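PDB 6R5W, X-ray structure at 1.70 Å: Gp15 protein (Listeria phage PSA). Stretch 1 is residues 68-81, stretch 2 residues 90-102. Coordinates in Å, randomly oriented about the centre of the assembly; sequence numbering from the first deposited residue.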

# COMPACT_ATOMS: atom_id res chain seq x y z
N LYS A 68 -13.08 0.96 -30.04
CA LYS A 68 -12.46 0.97 -31.37
C LYS A 68 -13.11 -0.08 -32.26
O LYS A 68 -13.80 -1.00 -31.81
CB LYS A 68 -10.94 0.67 -31.33
CG LYS A 68 -10.13 1.63 -30.51
CD LYS A 68 -8.74 1.15 -30.27
CE LYS A 68 -7.84 1.34 -31.44
NZ LYS A 68 -6.41 1.48 -31.00
N ASN A 69 -12.87 0.06 -33.57
CA ASN A 69 -13.21 -0.98 -34.53
C ASN A 69 -14.68 -1.36 -34.51
O ASN A 69 -15.04 -2.54 -34.66
CB ASN A 69 -12.33 -2.22 -34.28
CG ASN A 69 -10.93 -1.97 -34.60
OD1 ASN A 69 -10.61 -1.50 -35.69
ND2 ASN A 69 -10.04 -2.28 -33.67
N GLY A 70 -15.54 -0.36 -34.32
CA GLY A 70 -16.95 -0.58 -34.37
C GLY A 70 -17.58 -1.01 -33.07
O GLY A 70 -18.82 -0.99 -32.96
N PHE A 71 -16.79 -1.43 -32.08
CA PHE A 71 -17.36 -1.74 -30.78
C PHE A 71 -18.02 -0.48 -30.18
O PHE A 71 -17.57 0.67 -30.42
CB PHE A 71 -16.27 -2.22 -29.82
CG PHE A 71 -15.81 -3.65 -30.05
CD1 PHE A 71 -16.46 -4.68 -29.42
CD2 PHE A 71 -14.73 -3.90 -30.83
CE1 PHE A 71 -16.06 -6.00 -29.56
CE2 PHE A 71 -14.26 -5.25 -30.95
CZ PHE A 71 -14.94 -6.26 -30.36
N VAL A 72 -18.98 -0.71 -29.30
CA VAL A 72 -19.57 0.37 -28.52
C VAL A 72 -19.27 0.10 -27.04
O VAL A 72 -19.06 -1.05 -26.62
CB VAL A 72 -21.09 0.48 -28.76
CG1 VAL A 72 -21.35 0.88 -30.23
CG2 VAL A 72 -21.84 -0.80 -28.41
N ALA A 73 -19.21 1.19 -26.27
CA ALA A 73 -19.02 1.12 -24.80
C ALA A 73 -20.43 1.01 -24.24
O ALA A 73 -21.12 2.02 -24.02
CB ALA A 73 -18.30 2.34 -24.28
N SER A 74 -20.86 -0.23 -24.04
CA SER A 74 -22.18 -0.44 -23.43
C SER A 74 -22.17 0.01 -21.99
O SER A 74 -23.20 0.46 -21.47
CB SER A 74 -22.57 -1.92 -23.54
OG SER A 74 -23.82 -2.18 -22.90
N GLN A 75 -21.02 -0.11 -21.32
CA GLN A 75 -20.77 0.65 -20.09
C GLN A 75 -19.48 1.43 -20.29
O GLN A 75 -18.57 0.92 -20.95
CB GLN A 75 -20.66 -0.29 -18.88
CG GLN A 75 -21.94 -1.08 -18.58
CD GLN A 75 -23.11 -0.17 -18.23
OE1 GLN A 75 -22.99 0.74 -17.40
NE2 GLN A 75 -24.26 -0.42 -18.88
N PRO A 76 -19.36 2.65 -19.73
CA PRO A 76 -18.11 3.42 -19.92
C PRO A 76 -16.89 2.56 -19.63
O PRO A 76 -16.87 1.76 -18.69
CB PRO A 76 -18.22 4.59 -18.93
CG PRO A 76 -19.75 4.78 -18.75
CD PRO A 76 -20.30 3.34 -18.81
N LEU A 77 -15.92 2.64 -20.52
CA LEU A 77 -14.68 1.86 -20.40
C LEU A 77 -13.72 2.69 -19.59
O LEU A 77 -13.32 3.76 -20.01
CB LEU A 77 -14.11 1.53 -21.78
CG LEU A 77 -15.17 0.88 -22.66
CD1 LEU A 77 -14.51 0.49 -24.06
CD2 LEU A 77 -15.80 -0.34 -22.13
N ILE A 78 -13.40 2.22 -18.37
CA ILE A 78 -12.55 2.97 -17.46
C ILE A 78 -11.44 2.07 -16.96
O ILE A 78 -11.68 0.95 -16.53
CB ILE A 78 -13.38 3.57 -16.29
CG1 ILE A 78 -14.44 4.51 -16.88
CG2 ILE A 78 -12.46 4.30 -15.33
CD1 ILE A 78 -15.50 4.97 -15.91
N ALA A 79 -10.24 2.56 -17.04
CA ALA A 79 -9.09 1.92 -16.40
C ALA A 79 -8.71 2.68 -15.14
O ALA A 79 -8.33 3.86 -15.20
CB ALA A 79 -7.91 1.84 -17.37
N ARG A 80 -8.75 2.00 -14.01
CA ARG A 80 -8.34 2.59 -12.75
C ARG A 80 -7.00 2.02 -12.37
O ARG A 80 -6.72 0.85 -12.65
CB ARG A 80 -9.35 2.30 -11.65
CG ARG A 80 -10.71 2.90 -12.00
CD ARG A 80 -11.77 2.69 -10.91
NE ARG A 80 -13.07 3.33 -11.34
CZ ARG A 80 -14.04 2.71 -12.00
NH1 ARG A 80 -13.94 1.42 -12.38
NH2 ARG A 80 -15.15 3.34 -12.29
N TYR A 81 -6.15 2.84 -11.79
CA TYR A 81 -4.79 2.36 -11.52
C TYR A 81 -4.19 2.98 -10.27
O TYR A 81 -4.55 4.10 -9.86
CB TYR A 81 -3.88 2.59 -12.71
CG TYR A 81 -3.74 4.03 -13.17
CD1 TYR A 81 -4.70 4.63 -14.05
CD2 TYR A 81 -2.65 4.79 -12.79
CE1 TYR A 81 -4.53 5.94 -14.49
CE2 TYR A 81 -2.46 6.11 -13.25
CZ TYR A 81 -3.42 6.67 -14.07
OH TYR A 81 -3.25 7.99 -14.47
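Stretch 2 90-102: VIVSGIVGKGTGS

What holds stretch 2 against stretch 1? Backbone hydrogen bonds in antiparallel pairs do: I91 N gives to R80 O at 2.7 Å and R80 N to I91 O at 3.0 Å, and S93 N to I78 O at 2.9 Å and I78 N to S93 O at 3.1 Å. The hydroxyl S93 OG, its chi1 in p, also donates to I78 O at 3.0 Å.

How does stretch 2 run? Residues 90-97 form an extended strand whose direction makes 159° with that of strand 76-81, the axes approaching to 4.6 Å. Stretch 1 turns a corner at S74 and Q75, where Q75 N reaches I95 O at 3.1 Å and S74 N makes a weak bond to it at 2.9 Å. Beyond, V72 pairs with G97: G97 N to V72 O is 2.9 Å, V72 N to G97 O 3.0 Å.

How does the far end close? K98-G101 forms a type II' turn beside the type I' turn K68-F71, and T100 N donates to G70 O at 3.1 Å. A CB on G99 would clash with G70 O.

Where do side chains pack? V96 CG1 meets L77 CD1 at 3.8 Å, and V96 CG2 meets F71 CD1 at 3.9 Å. Farther along, V90 CG2 lies 4.1 Å from Y81 CB.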

# COMPACT_ATOMS: atom_id res chain seq x y z
N VAL A 90 -3.17 -1.97 -12.61
CA VAL A 90 -4.20 -1.47 -13.52
C VAL A 90 -5.40 -2.41 -13.42
O VAL A 90 -5.25 -3.64 -13.50
CB VAL A 90 -3.70 -1.37 -14.97
CG1 VAL A 90 -4.86 -0.91 -15.90
CG2 VAL A 90 -2.46 -0.46 -15.07
N ILE A 91 -6.59 -1.83 -13.24
CA ILE A 91 -7.82 -2.60 -13.10
C ILE A 91 -8.83 -2.06 -14.12
O ILE A 91 -9.34 -0.94 -13.97
CB ILE A 91 -8.37 -2.55 -11.66
CG1 ILE A 91 -7.32 -3.11 -10.68
CG2 ILE A 91 -9.73 -3.25 -11.60
CD1 ILE A 91 -7.65 -2.92 -9.24
N VAL A 92 -9.07 -2.81 -15.16
CA VAL A 92 -9.97 -2.37 -16.25
C VAL A 92 -11.41 -2.64 -15.84
O VAL A 92 -11.71 -3.54 -15.07
CB VAL A 92 -9.63 -3.09 -17.58
CG1 VAL A 92 -10.46 -2.60 -18.74
CG2 VAL A 92 -8.16 -2.92 -17.88
N SER A 93 -12.35 -1.85 -16.37
CA SER A 93 -13.77 -2.05 -16.13
C SER A 93 -14.56 -1.65 -17.39
O SER A 93 -14.11 -0.81 -18.19
CB SER A 93 -14.29 -1.21 -14.91
OG SER A 93 -14.26 0.14 -15.27
N GLY A 94 -15.76 -2.19 -17.48
CA GLY A 94 -16.69 -1.87 -18.53
C GLY A 94 -17.12 -3.08 -19.34
O GLY A 94 -16.71 -4.21 -19.08
N ILE A 95 -18.04 -2.82 -20.29
CA ILE A 95 -18.66 -3.85 -21.10
C ILE A 95 -18.72 -3.32 -22.52
O ILE A 95 -19.14 -2.18 -22.74
CB ILE A 95 -20.06 -4.21 -20.61
CG1 ILE A 95 -20.03 -4.72 -19.15
CG2 ILE A 95 -20.75 -5.29 -21.51
CD1 ILE A 95 -21.43 -4.95 -18.57
N VAL A 96 -18.25 -4.12 -23.50
CA VAL A 96 -18.28 -3.68 -24.90
C VAL A 96 -19.38 -4.47 -25.62
O VAL A 96 -19.62 -5.67 -25.33
CB VAL A 96 -16.92 -3.85 -25.62
CG1 VAL A 96 -15.91 -2.96 -24.98
CG2 VAL A 96 -16.49 -5.34 -25.57
N GLY A 97 -20.02 -3.80 -26.59
CA GLY A 97 -21.02 -4.38 -27.46
C GLY A 97 -20.53 -4.46 -28.92
O GLY A 97 -19.66 -3.67 -29.33
N LYS A 98 -21.14 -5.37 -29.67
CA LYS A 98 -20.74 -5.63 -31.06
C LYS A 98 -20.80 -4.38 -31.90
O LYS A 98 -19.87 -4.08 -32.67
CB LYS A 98 -21.63 -6.70 -31.62
CG LYS A 98 -21.21 -7.17 -33.06
CD LYS A 98 -22.32 -8.02 -33.57
CE LYS A 98 -21.78 -8.82 -34.79
NZ LYS A 98 -22.85 -9.74 -35.28
N GLY A 99 -21.83 -3.55 -31.69
CA GLY A 99 -21.89 -2.32 -32.48
C GLY A 99 -21.96 -2.68 -33.96
O GLY A 99 -22.71 -3.58 -34.38
N THR A 100 -21.18 -1.99 -34.73
CA THR A 100 -21.08 -2.25 -36.16
C THR A 100 -19.89 -3.13 -36.53
O THR A 100 -19.71 -3.44 -37.71
CB THR A 100 -20.93 -0.91 -36.87
OG1 THR A 100 -19.78 -0.28 -36.36
CG2 THR A 100 -22.16 -0.03 -36.64
N GLY A 101 -19.13 -3.61 -35.56
CA GLY A 101 -17.98 -4.45 -35.84
C GLY A 101 -18.37 -5.90 -35.80
O GLY A 101 -19.54 -6.27 -35.89
N SER A 102 -17.35 -6.76 -35.64
CA SER A 102 -17.54 -8.20 -35.64
C SER A 102 -17.74 -8.80 -34.28
O SER A 102 -18.08 -10.01 -34.19
CB SER A 102 -16.31 -8.86 -36.28
OG SER A 102 -15.14 -8.54 -35.51
O HOH W 1 -14.64 -5.43 -34.84
O HOH W 2 -16.97 1.04 -16.28
O HOH W 3 -11.58 -0.39 -12.35